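Local structure of putative dehydratase (Mesorhizobium loti, 2POZ) at residues Tyr11-Gly16 against Arg373-Tyr378; His19-Glu24 against Ala47-Ile52; Gly310-Glu315 against Asp341-Val346; Val346-Pro351 against Val369-Asn374. The protein is of unknown function but probably acts as a lyase, being built like the mandelate racemase and muconate lactonizing enzymes of the enolase superfamily. All coordinates share one frame; numbering follows the deposited sequence.

Contact 1: residues Tyr11-Gly16 against Arg373-Tyr378; sequences YLLKSG and RNIEPY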
loop_
_atom_site.group_PDB
_atom_site.type_symbol
_atom_site.label_atom_id
_atom_site.label_comp_id
_atom_site.label_asym_id
_atom_site.label_seq_id
_atom_site.Cartn_x
_atom_site.Cartn_y
_atom_site.Cartn_z
ATOM N N TYR A 11 7.065 48.035 1.522
ATOM C CA TYR A 11 5.847 48.832 1.519
ATOM C C TYR A 11 4.644 47.995 1.934
ATOM O O TYR A 11 4.454 46.888 1.431
ATOM C CB TYR A 11 5.616 49.388 0.107
ATOM C CG TYR A 11 6.800 50.149 -0.456
ATOM C CD1 TYR A 11 6.893 51.534 -0.320
ATOM C CD2 TYR A 11 7.851 49.478 -1.093
ATOM C CE1 TYR A 11 8.005 52.238 -0.804
ATOM C CE2 TYR A 11 8.971 50.174 -1.582
ATOM C CZ TYR A 11 9.036 51.553 -1.430
ATOM O OH TYR A 11 10.132 52.247 -1.896
ATOM N N LEU A 12 3.848 48.521 2.862
ATOM C CA LEU A 12 2.641 47.851 3.327
ATOM C C LEU A 12 1.499 48.784 2.933
ATOM O O LEU A 12 1.170 49.719 3.647
ATOM C CB LEU A 12 2.679 47.653 4.844
ATOM C CG LEU A 12 1.446 47.044 5.519
ATOM C CD1 LEU A 12 1.015 45.765 4.819
ATOM C CD2 LEU A 12 1.767 46.775 6.983
ATOM N N LEU A 13 0.909 48.527 1.777
ATOM C CA LEU A 13 -0.162 49.370 1.277
ATOM C C LEU A 13 -1.540 49.166 1.873
ATOM O O LEU A 13 -1.851 48.138 2.472
ATOM C CB LEU A 13 -0.302 49.213 -0.238
ATOM C CG LEU A 13 0.641 49.938 -1.201
ATOM C CD1 LEU A 13 2.062 49.464 -1.002
ATOM C CD2 LEU A 13 0.183 49.675 -2.630
ATOM N N LYS A 14 -2.353 50.199 1.698
ATOM C CA LYS A 14 -3.752 50.182 2.081
ATOM C C LYS A 14 -4.310 50.465 0.703
ATOM O O LYS A 14 -4.204 51.583 0.207
ATOM C CB LYS A 14 -4.114 51.324 3.034
ATOM C CG LYS A 14 -5.596 51.306 3.433
ATOM C CD LYS A 14 -5.983 52.457 4.356
ATOM C CE LYS A 14 -6.155 53.757 3.588
ATOM N NZ LYS A 14 -6.770 54.819 4.438
ATOM N N SER A 15 -4.855 49.446 0.055
ATOM C CA SER A 15 -5.391 49.626 -1.287
ATOM C C SER A 15 -6.774 49.004 -1.361
ATOM O O SER A 15 -6.924 47.835 -1.726
ATOM C CB SER A 15 -4.463 48.966 -2.307
ATOM O OG SER A 15 -4.881 49.228 -3.633
ATOM N N GLY A 16 -7.787 49.793 -1.011
ATOM C CA GLY A 16 -9.142 49.281 -1.030
ATOM C C GLY A 16 -9.270 48.217 0.042
ATOM O O GLY A 16 -8.822 48.413 1.169
ATOM N N ARG A 373 5.675 57.657 -6.324
ATOM C CA ARG A 373 4.837 58.597 -5.586
ATOM C C ARG A 373 3.627 57.914 -4.952
ATOM O O ARG A 373 3.158 58.335 -3.895
ATOM C CB ARG A 373 4.345 59.729 -6.492
ATOM C CG ARG A 373 3.293 60.602 -5.811
ATOM C CD ARG A 373 2.722 61.679 -6.717
ATOM N NE ARG A 373 1.569 62.338 -6.099
ATOM C CZ ARG A 373 0.963 63.413 -6.595
ATOM N NH1 ARG A 373 1.401 63.957 -7.720
ATOM N NH2 ARG A 373 -0.081 63.946 -5.968
ATOM N N ASN A 374 3.124 56.861 -5.589
ATOM C CA ASN A 374 1.954 56.166 -5.061
ATOM C C ASN A 374 2.228 55.189 -3.921
ATOM O O ASN A 374 1.359 54.959 -3.084
ATOM C CB ASN A 374 1.217 55.447 -6.190
ATOM C CG ASN A 374 0.467 56.410 -7.087
ATOM O OD1 ASN A 374 0.448 57.614 -6.828
ATOM N ND2 ASN A 374 -0.160 55.889 -8.138
ATOM N N ILE A 375 3.430 54.621 -3.878
ATOM C CA ILE A 375 3.745 53.666 -2.823
ATOM C C ILE A 375 4.595 54.241 -1.691
ATOM O O ILE A 375 4.588 53.714 -0.577
ATOM C CB ILE A 375 4.469 52.420 -3.389
ATOM C CG1 ILE A 375 5.831 52.820 -3.965
ATOM C CG2 ILE A 375 3.600 51.749 -4.453
ATOM C CD1 ILE A 375 6.654 51.656 -4.465
ATOM N N GLU A 376 5.326 55.319 -1.972
ATOM C CA GLU A 376 6.178 55.940 -0.963
ATOM C C GLU A 376 5.455 56.235 0.357
ATOM O O GLU A 376 6.030 56.057 1.430
ATOM C CB GLU A 376 6.803 57.220 -1.527
ATOM C CG GLU A 376 7.834 57.883 -0.622
ATOM C CD GLU A 376 8.962 56.947 -0.214
ATOM O OE1 GLU A 376 9.346 56.069 -1.023
ATOM O OE2 GLU A 376 9.478 57.106 0.916
ATOM N N PRO A 377 4.184 56.686 0.299
ATOM C CA PRO A 377 3.446 56.978 1.533
ATOM C C PRO A 377 3.267 55.731 2.400
ATOM O O PRO A 377 2.996 55.827 3.599
ATOM C CB PRO A 377 2.099 57.497 1.023
ATOM C CG PRO A 377 2.446 58.121 -0.284
ATOM C CD PRO A 377 3.409 57.105 -0.881
ATOM N N TYR A 378 3.428 54.564 1.789
ATOM C CA TYR A 378 3.248 53.307 2.497
ATOM C C TYR A 378 4.552 52.602 2.887
ATOM O O TYR A 378 4.543 51.445 3.331
ATOM C CB TYR A 378 2.349 52.402 1.652
ATOM C CG TYR A 378 0.983 53.021 1.432
ATOM C CD1 TYR A 378 0.054 53.105 2.473
ATOM C CD2 TYR A 378 0.646 53.598 0.204
ATOM C CE1 TYR A 378 -1.179 53.754 2.296
ATOM C CE2 TYR A 378 -0.574 54.247 0.021
ATOM C CZ TYR A 378 -1.479 54.321 1.070
ATOM O OH TYR A 378 -2.678 54.975 0.882
HETATM O O HOH W 1 -5.312 54.124 -0.458
#
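Tyr11 and Ile375 meet through a CH-pi contact. CD1 of Ile375 stands over the centre of one face of the Tyr11 ring, 3.8 Å from the centroid and only 9° off the ring normal. Ile375 CG1 lies between its own backbone N and carbonyl carbon (chi1 65°), and from there it approaches the rim, 3.9 Å from Tyr11 CE1. A second apolar pair is Leu13 with Tyr378, whose side chains cross at about a right angle, Leu13 CG sitting 3.9 Å from Tyr378 CD2. The Tyr378 ring is itself sandwiched: Lys14 N lies over one face, offset toward the rim, and Pro377 CB over the opposite one.

Among the polar contacts, Leu12 N donates to Tyr378 O over 3.0 Å, with 159° at the hydrogen, and Tyr11 CA approaches the same oxygen at 3.4 Å in a CA-H...O contact. This pairing leads into the antiparallel alignment of strand 5-12 with strand 379-383. At the hydroxyl end of the Tyr378 ring a water donates to Lys14 O at 2.9 Å and is hydrogen-bonded to Tyr378 OH at 3.1 Å. Tyr11 OH has a weak hydrogen bond with Glu24 of strand 21-27.

The chemistry implies a joint between segments near the two ends of the chain in which ring and methyl packing surrounds one direct backbone hydrogen bond, fixing the backbones at Leu12 and Tyr378, while the tyrosine hydroxyls find polar partners at its margins.

Contact 2: residues His19-Glu24 against Ala47-Ile52; sequences HPVLVE and AAAGMI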
loop_
_atom_site.group_PDB
_atom_site.type_symbol
_atom_site.label_atom_id
_atom_site.label_comp_id
_atom_site.label_asym_id
_atom_site.label_seq_id
_atom_site.Cartn_x
_atom_site.Cartn_y
_atom_site.Cartn_z
ATOM N N HIS A 19 -4.333 44.729 1.357
ATOM C CA HIS A 19 -3.153 45.326 1.962
ATOM C C HIS A 19 -1.920 44.690 1.319
ATOM O O HIS A 19 -1.220 43.888 1.934
ATOM C CB HIS A 19 -3.139 45.154 3.494
ATOM C CG HIS A 19 -3.529 43.789 3.972
ATOM N ND1 HIS A 19 -2.743 42.673 3.777
ATOM C CD2 HIS A 19 -4.602 43.371 4.687
ATOM C CE1 HIS A 19 -3.312 41.629 4.352
ATOM N NE2 HIS A 19 -4.442 42.025 4.912
ATOM N N PRO A 20 -1.658 45.038 0.045
ATOM C CA PRO A 20 -0.518 44.524 -0.718
ATOM C C PRO A 20 0.780 44.836 0.013
ATOM O O PRO A 20 0.937 45.918 0.590
ATOM C CB PRO A 20 -0.605 45.285 -2.033
ATOM C CG PRO A 20 -2.069 45.570 -2.169
ATOM C CD PRO A 20 -2.442 45.981 -0.769
ATOM N N VAL A 21 1.702 43.885 -0.013
ATOM C CA VAL A 21 2.998 44.044 0.634
ATOM C C VAL A 21 4.002 43.972 -0.503
ATOM O O VAL A 21 4.078 42.962 -1.205
ATOM C CB VAL A 21 3.248 42.910 1.654
ATOM C CG1 VAL A 21 4.613 43.079 2.317
ATOM C CG2 VAL A 21 2.139 42.924 2.721
ATOM N N LEU A 22 4.752 45.053 -0.701
ATOM C CA LEU A 22 5.715 45.102 -1.788
ATOM C C LEU A 22 7.136 45.305 -1.305
ATOM O O LEU A 22 7.365 45.790 -0.201
ATOM C CB LEU A 22 5.381 46.247 -2.748
ATOM C CG LEU A 22 3.935 46.564 -3.117
ATOM C CD1 LEU A 22 3.948 47.789 -4.038
ATOM C CD2 LEU A 22 3.264 45.384 -3.786
ATOM N N VAL A 23 8.085 44.931 -2.155
ATOM C CA VAL A 23 9.491 45.103 -1.850
ATOM C C VAL A 23 10.159 45.705 -3.083
ATOM O O VAL A 23 9.777 45.411 -4.216
ATOM C CB VAL A 23 10.180 43.758 -1.492
ATOM C CG1 VAL A 23 10.222 42.833 -2.706
ATOM C CG2 VAL A 23 11.599 44.021 -0.990
ATOM N N GLU A 24 11.127 46.584 -2.852
ATOM C CA GLU A 24 11.870 47.206 -3.928
ATOM C C GLU A 24 13.336 47.060 -3.571
ATOM O O GLU A 24 13.770 47.538 -2.525
ATOM C CB GLU A 24 11.544 48.695 -4.054
ATOM C CG GLU A 24 12.375 49.375 -5.129
ATOM C CD GLU A 24 12.233 50.886 -5.123
ATOM O OE1 GLU A 24 12.639 51.531 -4.126
ATOM O OE2 GLU A 24 11.715 51.422 -6.123
ATOM N N ALA A 47 2.770 40.748 9.164
ATOM C CA ALA A 47 3.705 39.649 9.367
ATOM C C ALA A 47 4.568 39.509 8.113
ATOM O O ALA A 47 5.791 39.328 8.198
ATOM C CB ALA A 47 2.941 38.348 9.643
ATOM N N ALA A 48 3.932 39.608 6.949
ATOM C CA ALA A 48 4.652 39.507 5.685
ATOM C C ALA A 48 5.659 40.659 5.563
ATOM O O ALA A 48 6.804 40.458 5.150
ATOM C CB ALA A 48 3.676 39.532 4.526
ATOM N N ALA A 49 5.232 41.866 5.919
ATOM C CA ALA A 49 6.130 43.023 5.866
ATOM C C ALA A 49 7.322 42.789 6.801
ATOM O O ALA A 49 8.467 43.063 6.444
ATOM C CB ALA A 49 5.383 44.293 6.283
ATOM N N GLY A 50 7.038 42.285 8.001
ATOM C CA GLY A 50 8.091 42.013 8.964
ATOM C C GLY A 50 9.077 40.961 8.472
ATOM O O GLY A 50 10.288 41.065 8.705
HETATM N N MSE A 51 8.564 39.945 7.783
HETATM C CA MSE A 51 9.414 38.872 7.272
HETATM C C MSE A 51 10.370 39.381 6.207
HETATM O O MSE A 51 11.546 39.043 6.217
HETATM C CB MSE A 51 8.577 37.733 6.693
HETATM C CG MSE A 51 9.422 36.559 6.195
HETATM SE SE MSE A 51 10.487 35.725 7.604
HETATM C CE MSE A 51 12.057 36.824 7.590
ATOM N N ILE A 52 9.871 40.190 5.280
ATOM C CA ILE A 52 10.738 40.720 4.244
ATOM C C ILE A 52 11.850 41.538 4.901
ATOM O O ILE A 52 13.009 41.460 4.496
ATOM C CB ILE A 52 9.955 41.582 3.248
ATOM C CG1 ILE A 52 8.905 40.707 2.543
ATOM C CG2 ILE A 52 10.918 42.208 2.217
ATOM C CD1 ILE A 52 8.016 41.478 1.588
#
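Val21 spreads both of its methyls over the helix: CG1 meets Ile52 CD1 at 3.8 Å and Ala49 N at 3.9 Å, while CG2 lies 4.1 Å from Ala48 CB. This is helix-on-sheet packing in the N-terminal domain of the enolase superfamily, in which an antiparallel sheet is covered by helices. The axes of the short segments, strand 21-24 and helix 47-52, run nearly parallel, 19° apart, and approach to 8.6 Å. The small side chains of Ala48 and Ala49 leave Val21 close to the helix backbone, as its approach to Ala49 N demonstrates.

No hydrogen bond crosses the interface, and all five touching residues are buried, so the fit rests on apolar packing, mostly of methyl groups. The strand alternates as expected: Val21 and Val23 point toward the helix, whereas Leu22 between them points away, to pack on Ile375 and Ser311. Val21 and Ile52 run past each other in opposite senses, but Val23 crosses Ile52 at a slant. Ala95 of helix 87-108 touches both Val23 and Ile52, and Ile10 of strand 5-12 also packs on Ile52. Met51, a selenomethionine, instead packs on Ile88 and Ile89 and on Val43 of a second subunit.

Both branches of Ile52 are used. CD1 goes to Val21, whereas CG2, anti to the backbone N, turns to the next inward-facing valine and lies 3.7 Å from Val23 CG2.

Contact 3: residues Gly310-Glu315 against Asp341-Val346; sequences GSSLIE and DGYVEV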
loop_
_atom_site.group_PDB
_atom_site.type_symbol
_atom_site.label_atom_id
_atom_site.label_comp_id
_atom_site.label_asym_id
_atom_site.label_seq_id
_atom_site.Cartn_x
_atom_site.Cartn_y
_atom_site.Cartn_z
ATOM N N GLY A 310 -3.553 40.600 -5.685
ATOM C CA GLY A 310 -2.766 41.624 -5.022
ATOM C C GLY A 310 -2.830 42.887 -5.855
ATOM O O GLY A 310 -3.887 43.237 -6.366
ATOM N N SER A 311 -1.710 43.576 -5.999
ATOM C CA SER A 311 -1.690 44.797 -6.791
ATOM C C SER A 311 -1.350 44.446 -8.244
ATOM O O SER A 311 -1.148 43.274 -8.583
ATOM C CB SER A 311 -0.636 45.757 -6.241
ATOM O OG SER A 311 0.664 45.301 -6.583
ATOM N N SER A 312 -1.292 45.462 -9.097
ATOM C CA SER A 312 -0.947 45.270 -10.505
ATOM C C SER A 312 0.435 44.625 -10.656
ATOM O O SER A 312 0.716 43.969 -11.663
ATOM C CB SER A 312 -0.938 46.615 -11.236
ATOM O OG SER A 312 -2.212 47.225 -11.227
ATOM N N LEU A 313 1.305 44.829 -9.672
ATOM C CA LEU A 313 2.648 44.258 -9.742
ATOM C C LEU A 313 2.627 42.729 -9.780
ATOM O O LEU A 313 3.117 42.125 -10.732
ATOM C CB LEU A 313 3.512 44.735 -8.563
ATOM C CG LEU A 313 4.935 44.144 -8.488
ATOM C CD1 LEU A 313 5.671 44.384 -9.802
ATOM C CD2 LEU A 313 5.703 44.769 -7.328
ATOM N N ILE A 314 2.057 42.090 -8.764
ATOM C CA ILE A 314 2.035 40.628 -8.765
ATOM C C ILE A 314 1.261 40.052 -9.951
ATOM O O ILE A 314 1.571 38.963 -10.421
ATOM C CB ILE A 314 1.478 40.046 -7.444
ATOM C CG1 ILE A 314 1.768 38.540 -7.400
ATOM C CG2 ILE A 314 -0.014 40.293 -7.332
ATOM C CD1 ILE A 314 1.837 37.970 -5.990
ATOM N N GLU A 315 0.272 40.784 -10.448
ATOM C CA GLU A 315 -0.490 40.308 -11.602
ATOM C C GLU A 315 0.417 40.305 -12.834
ATOM O O GLU A 315 0.427 39.355 -13.617
ATOM C CB GLU A 315 -1.700 41.210 -11.878
ATOM C CG GLU A 315 -2.769 41.185 -10.804
ATOM C CD GLU A 315 -3.940 42.099 -11.128
ATOM O OE1 GLU A 315 -4.472 41.995 -12.258
ATOM O OE2 GLU A 315 -4.328 42.913 -10.256
ATOM N N ASP A 341 -12.672 52.229 -3.038
ATOM C CA ASP A 341 -12.246 53.570 -2.670
ATOM C C ASP A 341 -10.839 53.368 -2.132
ATOM O O ASP A 341 -10.582 52.395 -1.419
ATOM C CB ASP A 341 -13.102 54.161 -1.544
ATOM C CG ASP A 341 -14.565 54.250 -1.897
ATOM O OD1 ASP A 341 -14.897 54.462 -3.078
ATOM O OD2 ASP A 341 -15.383 54.122 -0.972
ATOM N N GLY A 342 -9.933 54.274 -2.466
ATOM C CA GLY A 342 -8.575 54.147 -1.977
ATOM C C GLY A 342 -7.704 53.147 -2.717
ATOM O O GLY A 342 -6.584 52.878 -2.282
ATOM N N TYR A 343 -8.200 52.582 -3.814
ATOM C CA TYR A 343 -7.389 51.644 -4.589
ATOM C C TYR A 343 -6.121 52.384 -5.009
ATOM O O TYR A 343 -6.182 53.538 -5.441
ATOM C CB TYR A 343 -8.125 51.180 -5.850
ATOM C CG TYR A 343 -7.207 50.518 -6.864
ATOM C CD1 TYR A 343 -6.673 49.247 -6.635
ATOM C CD2 TYR A 343 -6.842 51.184 -8.036
ATOM C CE1 TYR A 343 -5.795 48.656 -7.553
ATOM C CE2 TYR A 343 -5.964 50.605 -8.957
ATOM C CZ TYR A 343 -5.447 49.342 -8.707
ATOM O OH TYR A 343 -4.582 48.772 -9.612
ATOM N N VAL A 344 -4.978 51.718 -4.888
ATOM C CA VAL A 344 -3.709 52.318 -5.258
ATOM C C VAL A 344 -3.061 51.627 -6.449
ATOM O O VAL A 344 -2.693 50.455 -6.371
ATOM C CB VAL A 344 -2.706 52.274 -4.078
ATOM C CG1 VAL A 344 -1.346 52.822 -4.523
ATOM C CG2 VAL A 344 -3.250 53.080 -2.912
ATOM N N GLU A 345 -2.920 52.357 -7.552
ATOM C CA GLU A 345 -2.272 51.812 -8.738
ATOM C C GLU A 345 -0.763 51.899 -8.506
ATOM O O GLU A 345 -0.208 52.992 -8.394
ATOM C CB GLU A 345 -2.654 52.621 -9.977
ATOM C CG GLU A 345 -2.020 52.090 -11.255
ATOM C CD GLU A 345 -2.283 50.605 -11.455
ATOM O OE1 GLU A 345 -3.461 50.235 -11.639
ATOM O OE2 GLU A 345 -1.312 49.813 -11.416
ATOM N N VAL A 346 -0.101 50.749 -8.427
ATOM C CA VAL A 346 1.340 50.721 -8.183
ATOM C C VAL A 346 2.177 50.748 -9.459
ATOM O O VAL A 346 3.383 50.973 -9.407
ATOM C CB VAL A 346 1.745 49.462 -7.364
ATOM C CG1 VAL A 346 0.953 49.406 -6.061
ATOM C CG2 VAL A 346 1.505 48.204 -8.190
HETATM O O HOH W 2 -2.088 48.261 -8.193
#
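Glu345 reaches back to Ser312 although its CB starts off away from the helix. CG is anti to the backbone N (chi1 -179°), and a bend at chi2 of 53° turns CD round, so that the carboxylate carbon ends 3.4 Å from Ser312 OG. At the tip the two oxygens have separate partners. OE1 accepts from Tyr343 OH at 2.7 Å, the hydroxyl standing 57° out of the carboxylate plane. OE2 accepts from Ser312 OG, also at 2.7 Å, through its syn lone pair, and is further hydrogen-bonded to Leu347 N. An alanine in place of Glu345 would probably leave the Ser312 and Tyr343 hydroxyls and Leu347 N without this shared acceptor.

Lys338 NZ also holds the Tyr343 hydroxyl through a hydrogen bond. Beside it a water bridges the segments: it accepts from Ser312 N at 3.0 Å and from Val346 N, and donates to Val344 O and Tyr343 OH. Four bonds thus grip one water and tie the first turn of the helix to the loop backbone.

Val346 supplies the apolar side. Its CG2 lies 3.4 Å from Ser311 OG and 4.0 Å from Leu313 CB. Ser311 OG accepts from Leu313 N at 3.2 Å and is also hydrogen-bonded to Glu36 of strand 33-37. That makes Ser311 a classic N-cap, here opening helix 312-324, which follows barrel strand 303-304 in the enolase-type C-terminal domain.

Contact 4: residues Val346-Pro351 against Val369-Asn374; sequences VLENPP and VLIKRN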
loop_
_atom_site.group_PDB
_atom_site.type_symbol
_atom_site.label_atom_id
_atom_site.label_comp_id
_atom_site.label_asym_id
_atom_site.label_seq_id
_atom_site.Cartn_x
_atom_site.Cartn_y
_atom_site.Cartn_z
ATOM N N VAL A 346 -0.101 50.749 -8.427
ATOM C CA VAL A 346 1.340 50.721 -8.183
ATOM C C VAL A 346 2.177 50.748 -9.459
ATOM O O VAL A 346 3.383 50.973 -9.407
ATOM C CB VAL A 346 1.745 49.462 -7.364
ATOM C CG1 VAL A 346 0.953 49.406 -6.061
ATOM C CG2 VAL A 346 1.505 48.204 -8.190
ATOM N N LEU A 347 1.550 50.523 -10.606
ATOM C CA LEU A 347 2.305 50.510 -11.852
ATOM C C LEU A 347 1.997 51.673 -12.770
ATOM O O LEU A 347 0.863 52.141 -12.844
ATOM C CB LEU A 347 2.055 49.207 -12.613
ATOM C CG LEU A 347 2.495 47.911 -11.931
ATOM C CD1 LEU A 347 2.300 46.756 -12.900
ATOM C CD2 LEU A 347 3.954 48.018 -11.504
ATOM N N GLU A 348 3.020 52.125 -13.483
ATOM C CA GLU A 348 2.853 53.221 -14.420
ATOM C C GLU A 348 2.129 52.661 -15.641
ATOM O O GLU A 348 1.331 53.345 -16.287
ATOM C CB GLU A 348 4.220 53.768 -14.831
ATOM C CG GLU A 348 4.149 55.127 -15.479
ATOM C CD GLU A 348 3.728 56.194 -14.496
ATOM O OE1 GLU A 348 4.509 56.467 -13.552
ATOM O OE2 GLU A 348 2.620 56.751 -14.663
ATOM N N ASN A 349 2.403 51.395 -15.931
ATOM C CA ASN A 349 1.819 50.715 -17.078
ATOM C C ASN A 349 1.166 49.397 -16.674
ATOM O O ASN A 349 1.646 48.316 -17.024
ATOM C CB ASN A 349 2.917 50.460 -18.100
ATOM C CG ASN A 349 4.273 50.277 -17.443
ATOM O OD1 ASN A 349 4.460 49.386 -16.604
ATOM N ND2 ASN A 349 5.227 51.130 -17.808
ATOM N N PRO A 350 0.057 49.468 -15.929
ATOM C CA PRO A 350 -0.622 48.245 -15.505
ATOM C C PRO A 350 -1.134 47.465 -16.708
ATOM O O PRO A 350 -1.412 48.039 -17.758
ATOM C CB PRO A 350 -1.747 48.769 -14.619
ATOM C CG PRO A 350 -2.071 50.085 -15.247
ATOM C CD PRO A 350 -0.712 50.663 -15.538
ATOM N N PRO A 351 -1.251 46.138 -16.576
ATOM C CA PRO A 351 -1.740 45.337 -17.700
ATOM C C PRO A 351 -3.228 45.607 -17.884
ATOM O O PRO A 351 -3.970 45.678 -16.908
ATOM C CB PRO A 351 -1.451 43.910 -17.244
ATOM C CG PRO A 351 -1.676 43.992 -15.768
ATOM C CD PRO A 351 -0.982 45.292 -15.400
ATOM N N VAL A 369 6.754 48.969 -14.157
ATOM C CA VAL A 369 7.431 50.156 -13.640
ATOM C C VAL A 369 6.593 50.732 -12.496
ATOM O O VAL A 369 5.437 51.113 -12.692
ATOM C CB VAL A 369 7.593 51.236 -14.739
ATOM C CG1 VAL A 369 8.432 52.395 -14.214
ATOM C CG2 VAL A 369 8.237 50.631 -15.979
ATOM N N LEU A 370 7.179 50.784 -11.306
ATOM C CA LEU A 370 6.486 51.299 -10.135
ATOM C C LEU A 370 6.287 52.812 -10.196
ATOM O O LEU A 370 7.068 53.532 -10.820
ATOM C CB LEU A 370 7.274 50.965 -8.867
ATOM C CG LEU A 370 7.441 49.508 -8.438
ATOM C CD1 LEU A 370 8.448 49.441 -7.304
ATOM C CD2 LEU A 370 6.105 48.929 -7.994
ATOM N N ILE A 371 5.221 53.282 -9.557
ATOM C CA ILE A 371 4.950 54.709 -9.478
ATOM C C ILE A 371 5.330 55.009 -8.040
ATOM O O ILE A 371 4.521 54.859 -7.126
ATOM C CB ILE A 371 3.457 55.032 -9.699
ATOM C CG1 ILE A 371 3.009 54.512 -11.067
ATOM C CG2 ILE A 371 3.240 56.539 -9.617
ATOM C CD1 ILE A 371 1.551 54.811 -11.401
ATOM N N LYS A 372 6.584 55.403 -7.845
ATOM C CA LYS A 372 7.095 55.682 -6.514
ATOM C C LYS A 372 6.230 56.627 -5.693
ATOM O O LYS A 372 6.061 56.423 -4.494
ATOM C CB LYS A 372 8.532 56.213 -6.600
ATOM C CG LYS A 372 9.520 55.227 -7.237
ATOM C CD LYS A 372 9.599 53.895 -6.476
ATOM C CE LYS A 372 10.437 53.988 -5.202
ATOM N NZ LYS A 372 9.881 54.948 -4.213
ATOM N N ARG A 373 5.675 57.657 -6.324
ATOM C CA ARG A 373 4.837 58.597 -5.586
ATOM C C ARG A 373 3.627 57.914 -4.952
ATOM O O ARG A 373 3.158 58.335 -3.895
ATOM C CB ARG A 373 4.345 59.729 -6.492
ATOM C CG ARG A 373 3.293 60.602 -5.811
ATOM C CD ARG A 373 2.722 61.679 -6.717
ATOM N NE ARG A 373 1.569 62.338 -6.099
ATOM C CZ ARG A 373 0.963 63.413 -6.595
ATOM N NH1 ARG A 373 1.401 63.957 -7.720
ATOM N NH2 ARG A 373 -0.081 63.946 -5.968
ATOM N N ASN A 374 3.124 56.861 -5.589
ATOM C CA ASN A 374 1.954 56.166 -5.061
ATOM C C ASN A 374 2.228 55.189 -3.921
ATOM O O ASN A 374 1.359 54.959 -3.084
ATOM C CB ASN A 374 1.217 55.447 -6.190
ATOM C CG ASN A 374 0.467 56.410 -7.087
ATOM O OD1 ASN A 374 0.448 57.614 -6.828
ATOM N ND2 ASN A 374 -0.160 55.889 -8.138
#
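Ile371 sets its side chain at about a right angle across that of Glu348. Its CG1, anti to the carbonyl carbon (chi1 -58°), lies 3.4 Å from Glu348 N and 3.5 Å from Glu348 OE1, while CD1 continues to within 3.1 Å of Leu347 O. An alanine in place of Ile371 would probably open a gap beside the Leu347-Glu348 peptide and leave the Glu348 side chain freer to swing.

The backbones are correspondingly close. Leu347 and Leu370 form a single antiparallel bridge, a non-hydrogen-bonded pair with CA atoms 4.6 Å apart, and bonds lie on both sides of it. Glu348 N donates to Val369 O at 2.7 Å, arriving almost in line with the carbonyl (C=O...N 171°), whereas Ile371 N meets Val346 O from 41° above the carbonyl plane. The two leucines of the bridge start away from the opposite segment, yet their ends return, CD2 of Leu347 lying 4.2 Å from CD2 of Leu370.

At the exposed end Asn349 and Val369 cross at a slant. Asn349 ND2 lies 3.6 Å from Val369 CG2, and Val369 N makes a weak hydrogen bond of 3.4 Å to Asn349 OD1.

The bridge lies between larger elements. Leu347 packs on Ser312 and Thr316 of helix 312-324, Val346 on Leu22 of strand 21-27, and Leu370 on Glu24 of that strand and on Ile375 of helix 372-375.

In the fold
From the N terminus, strand 5-12 opens contact 1, which closes only at residues 373-378 and so encloses nearly the whole chain. Contact 2 closes first, a short loop from strand 21-27 to helix 45-59 within the N-terminal domain. Contacts 3 and 4 follow in series in the enolase-type C-terminal part of the chain, sharing Val346. Contacts 2 and 3 lie wholly within the span of contact 1, whereas contact 4 ends on the same residues, Arg373 and Asn374. Leu22 joins the groups, touching Ser311 and Val346. Together the contacts tie the antiparallel sheet to helix 45-59, helix 312-324 and helix 372-375.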